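Thg1-like uncharacterized protein (Bacillus thuringiensis, PDB 4KGK) binds GTP and magnesium as a bacterial Thg1-like protein, and probably adds nucleotides to tRNA 5' ends in the 3'-to-5' direction. Local coordinates at the guanosine-5'-triphosphate site. Coordinates in Å, arbitrary orientation; residue numbers count along the deposited sequence, not the author numbering.

The guanosine-5'-triphosphate site. Residues 30-35, 38, 41-42, 44-46, 49, 74-75. With GTP (guanosine-5'-triphosphate), chain D; MG (magnesium ion), chain B; MG (magnesium ion), chain C.
This is the nucleotide and two-metal site of a Thg1-family enzyme, here holding GTP, a nucleotide substrate of the family. At the base end, the exocyclic amino group N2 points at the carbonyl of Ala42, a nearly straight hydrogen bond lying in the carbonyl plane. This contact would suit guanine. Asp46 ties this loop to the start of helix 47-61: CG is anti to the backbone N (chi1 -171°), and the anti lone pairs of its two oxygens take Ala42 N (OD1, 2.7 Å) and Leu49 N (OD2). Leu49 lays methyl CD2 over one face of the six-membered ring, 3.6 Å from C6 of GTP. Thr38 OG1 gives its hydrogen to Phe34 O at 2.6 Å, from above the carbonyl plane; its contact with N3 is at best weak. Ser74 OG, anti to its backbone N, lies 3.4 Å from GTP C8. Along the triphosphate, Phe34 N donates to the beta-phosphate O1B at 3.3 Å, and His35 N more weakly to O2B. One magnesium (chain B) joins Asp30 OD1, Asp75 OD2 and the Gly31 carbonyl to beta-phosphate O1B and gamma-phosphate O3G. The second (chain C) takes Asp30 OD2, Asp75 OD1 and alpha-phosphate O2A at rather long distances; further ligands may be unseen. Both carboxylates thus bridge the metals. The magnesium ions probably offset the phosphate charge. Asp30 and Gly31 end strand 25-31, Asp75 sits between strands 67-73 and 76-81, and helices 34-37 and 47-61 flank the nucleotide.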
loop_
_atom_site.group_PDB
_atom_site.type_symbol
_atom_site.label_atom_id
_atom_site.label_comp_id
_atom_site.label_asym_id
_atom_site.label_seq_id
_atom_site.Cartn_x
_atom_site.Cartn_y
_atom_site.Cartn_z
ATOM N N ASP A 30 -1.696 -18.283 -10.571
ATOM C CA ASP A 30 -1.008 -19.557 -10.388
ATOM C C ASP A 30 -1.847 -20.551 -9.589
ATOM O O ASP A 30 -2.534 -20.180 -8.636
ATOM C CB ASP A 30 0.349 -19.345 -9.712
ATOM C CG ASP A 30 1.177 -20.614 -9.652
ATOM O OD1 ASP A 30 1.093 -21.333 -8.634
ATOM O OD2 ASP A 30 1.912 -20.894 -10.622
ATOM N N GLY A 31 -1.786 -21.817 -9.990
ATOM C CA GLY A 31 -2.511 -22.872 -9.309
ATOM C C GLY A 31 -1.952 -23.139 -7.926
ATOM O O GLY A 31 -0.741 -23.277 -7.754
ATOM N N ALA A 32 -2.838 -23.208 -6.938
ATOM C CA ALA A 32 -2.429 -23.454 -5.560
ATOM C C ALA A 32 -2.160 -24.937 -5.314
ATOM O O ALA A 32 -3.041 -25.777 -5.517
ATOM C CB ALA A 32 -3.483 -22.934 -4.594
ATOM N N HIS A 33 -0.941 -25.234 -4.866
ATOM C CA HIS A 33 -0.470 -26.601 -4.608
ATOM C C HIS A 33 -0.900 -27.621 -5.665
ATOM O O HIS A 33 -1.476 -28.659 -5.345
ATOM C CB HIS A 33 -0.830 -27.070 -3.189
ATOM C CG HIS A 33 -2.295 -27.022 -2.884
ATOM N ND1 HIS A 33 -3.227 -27.752 -3.590
ATOM C CD2 HIS A 33 -2.987 -26.331 -1.949
ATOM C CE1 HIS A 33 -4.432 -27.513 -3.102
ATOM N NE2 HIS A 33 -4.314 -26.654 -2.105
ATOM N N PHE A 34 -0.607 -27.315 -6.926
ATOM C CA PHE A 34 -0.956 -28.204 -8.028
ATOM C C PHE A 34 -0.055 -29.432 -8.070
ATOM O O PHE A 34 -0.337 -30.391 -8.789
ATOM C CB PHE A 34 -0.913 -27.459 -9.363
ATOM C CG PHE A 34 -2.269 -27.128 -9.912
ATOM C CD1 PHE A 34 -3.146 -26.332 -9.194
ATOM C CD2 PHE A 34 -2.666 -27.606 -11.149
ATOM C CE1 PHE A 34 -4.395 -26.021 -9.697
ATOM C CE2 PHE A 34 -3.913 -27.300 -11.659
ATOM C CZ PHE A 34 -4.778 -26.506 -10.931
ATOM N N HIS A 35 1.025 -29.397 -7.295
ATOM C CA HIS A 35 1.914 -30.545 -7.158
ATOM C C HIS A 35 1.138 -31.734 -6.600
ATOM O O HIS A 35 1.453 -32.889 -6.887
ATOM C CB HIS A 35 3.087 -30.205 -6.237
ATOM C CG HIS A 35 3.983 -31.369 -5.944
ATOM N ND1 HIS A 35 4.938 -31.814 -6.834
ATOM C CD2 HIS A 35 4.066 -32.181 -4.865
ATOM C CE1 HIS A 35 5.572 -32.849 -6.312
ATOM N NE2 HIS A 35 5.062 -33.093 -5.118
ATOM N N THR A 38 -2.075 -32.397 -9.458
ATOM C CA THR A 38 -1.668 -33.073 -10.683
ATOM C C THR A 38 -1.017 -34.424 -10.404
ATOM O O THR A 38 -0.178 -34.887 -11.177
ATOM C CB THR A 38 -0.692 -32.211 -11.507
ATOM O OG1 THR A 38 0.486 -31.940 -10.736
ATOM C CG2 THR A 38 -1.346 -30.897 -11.901
ATOM N N CYS A 41 -2.412 -36.794 -12.837
ATOM C CA CYS A 41 -2.049 -36.355 -14.179
ATOM C C CYS A 41 -0.788 -37.056 -14.680
ATOM O O CYS A 41 -0.001 -37.581 -13.891
ATOM C CB CYS A 41 -1.858 -34.836 -14.209
ATOM N N ALA A 42 -0.606 -37.056 -15.997
ATOM C CA ALA A 42 0.532 -37.723 -16.619
ATOM C C ALA A 42 1.814 -36.904 -16.501
ATOM O O ALA A 42 1.805 -35.781 -15.999
ATOM C CB ALA A 42 0.231 -38.028 -18.079
ATOM N N PRO A 44 5.823 -36.215 -18.679
ATOM C CA PRO A 44 6.020 -34.876 -18.110
ATOM C C PRO A 44 4.968 -33.863 -18.562
ATOM O O PRO A 44 4.718 -32.894 -17.846
ATOM C CB PRO A 44 7.394 -34.478 -18.650
ATOM C CG PRO A 44 7.473 -35.166 -19.969
ATOM C CD PRO A 44 6.737 -36.472 -19.807
ATOM N N PHE A 45 4.361 -34.081 -19.724
ATOM C CA PHE A 45 3.396 -33.127 -20.258
ATOM C C PHE A 45 2.007 -33.739 -20.430
ATOM O O PHE A 45 1.786 -34.566 -21.317
ATOM C CB PHE A 45 3.892 -32.553 -21.588
ATOM C CG PHE A 45 5.315 -32.071 -21.545
ATOM C CD1 PHE A 45 5.683 -31.035 -20.704
ATOM C CD2 PHE A 45 6.281 -32.646 -22.354
ATOM C CE1 PHE A 45 6.990 -30.588 -20.663
ATOM C CE2 PHE A 45 7.590 -32.202 -22.317
ATOM C CZ PHE A 45 7.943 -31.170 -21.471
ATOM N N ASP A 46 1.075 -33.322 -19.578
ATOM C CA ASP A 46 -0.292 -33.832 -19.620
ATOM C C ASP A 46 -1.176 -32.982 -20.531
ATOM O O ASP A 46 -1.390 -31.798 -20.272
ATOM C CB ASP A 46 -0.884 -33.881 -18.209
ATOM C CG ASP A 46 -2.220 -34.596 -18.162
ATOM O OD1 ASP A 46 -2.241 -35.792 -17.804
ATOM O OD2 ASP A 46 -3.247 -33.965 -18.485
ATOM N N LEU A 49 -4.592 -31.670 -18.978
ATOM C CA LEU A 49 -4.324 -30.608 -18.016
ATOM C C LEU A 49 -4.104 -29.277 -18.730
ATOM O O LEU A 49 -4.677 -28.256 -18.351
ATOM C CB LEU A 49 -3.101 -30.955 -17.164
ATOM C CG LEU A 49 -2.565 -29.851 -16.253
ATOM C CD1 LEU A 49 -3.610 -29.453 -15.227
ATOM C CD2 LEU A 49 -1.275 -30.287 -15.574
ATOM N N SER A 74 2.928 -24.111 -17.423
ATOM C CA SER A 74 2.905 -24.947 -16.222
ATOM C C SER A 74 1.530 -24.996 -15.553
ATOM O O SER A 74 0.653 -25.763 -15.957
ATOM C CB SER A 74 3.961 -24.458 -15.226
ATOM O OG SER A 74 3.967 -25.243 -14.048
ATOM N N ASP A 75 1.358 -24.172 -14.526
ATOM C CA ASP A 75 0.071 -24.026 -13.860
ATOM C C ASP A 75 -0.290 -22.548 -13.757
ATOM O O ASP A 75 -1.359 -22.192 -13.263
ATOM C CB ASP A 75 0.106 -24.656 -12.465
ATOM C CG ASP A 75 1.049 -23.933 -11.519
ATOM O OD1 ASP A 75 2.139 -23.513 -11.965
ATOM O OD2 ASP A 75 0.698 -23.783 -10.328
HETATM P PG GTP D . 2.085 -23.472 -5.066
HETATM O O1G GTP D . 0.596 -23.418 -4.830
HETATM O O2G GTP D . 2.799 -22.967 -3.836
HETATM O O3G GTP D . 2.435 -22.606 -6.253
HETATM O O3B GTP D . 2.486 -25.009 -5.339
HETATM P PB GTP D . 2.815 -25.503 -6.835
HETATM O O1B GTP D . 1.678 -25.155 -7.765
HETATM O O2B GTP D . 3.125 -26.980 -6.874
HETATM O O3A GTP D . 4.104 -24.610 -7.183
HETATM P PA GTP D . 4.626 -24.391 -8.687
HETATM O O1A GTP D . 6.022 -23.817 -8.656
HETATM O O2A GTP D . 3.679 -23.471 -9.418
HETATM O "O5'" GTP D . 4.654 -25.841 -9.386
HETATM C "C5'" GTP D . 3.699 -26.208 -10.356
HETATM C "C4'" GTP D . 3.372 -27.688 -10.210
HETATM O "O4'" GTP D . 2.384 -28.058 -11.150
HETATM C "C3'" GTP D . 4.578 -28.567 -10.489
HETATM O "O3'" GTP D . 5.201 -28.957 -9.286
HETATM C "C2'" GTP D . 4.010 -29.776 -11.204
HETATM O "O2'" GTP D . 3.966 -30.877 -10.326
HETATM C "C1'" GTP D . 2.602 -29.374 -11.622
HETATM N N9 GTP D . 2.518 -29.393 -13.094
HETATM C C8 GTP D . 2.554 -28.302 -13.923
HETATM N N7 GTP D . 2.442 -28.729 -15.202
HETATM C C5 GTP D . 2.324 -30.075 -15.200
HETATM C C6 GTP D . 2.180 -31.003 -16.223
HETATM O O6 GTP D . 2.140 -30.635 -17.395
HETATM N N1 GTP D . 2.081 -32.345 -15.916
HETATM C C2 GTP D . 2.126 -32.755 -14.599
HETATM N N2 GTP D . 2.032 -34.048 -14.299
HETATM N N3 GTP D . 2.269 -31.826 -13.588
HETATM C C4 GTP D . 2.367 -30.506 -13.882
HETATM MG MG MG B . 1.263 -23.308 -8.353
HETATM MG MG MG C . 3.768 -21.861 -11.448
#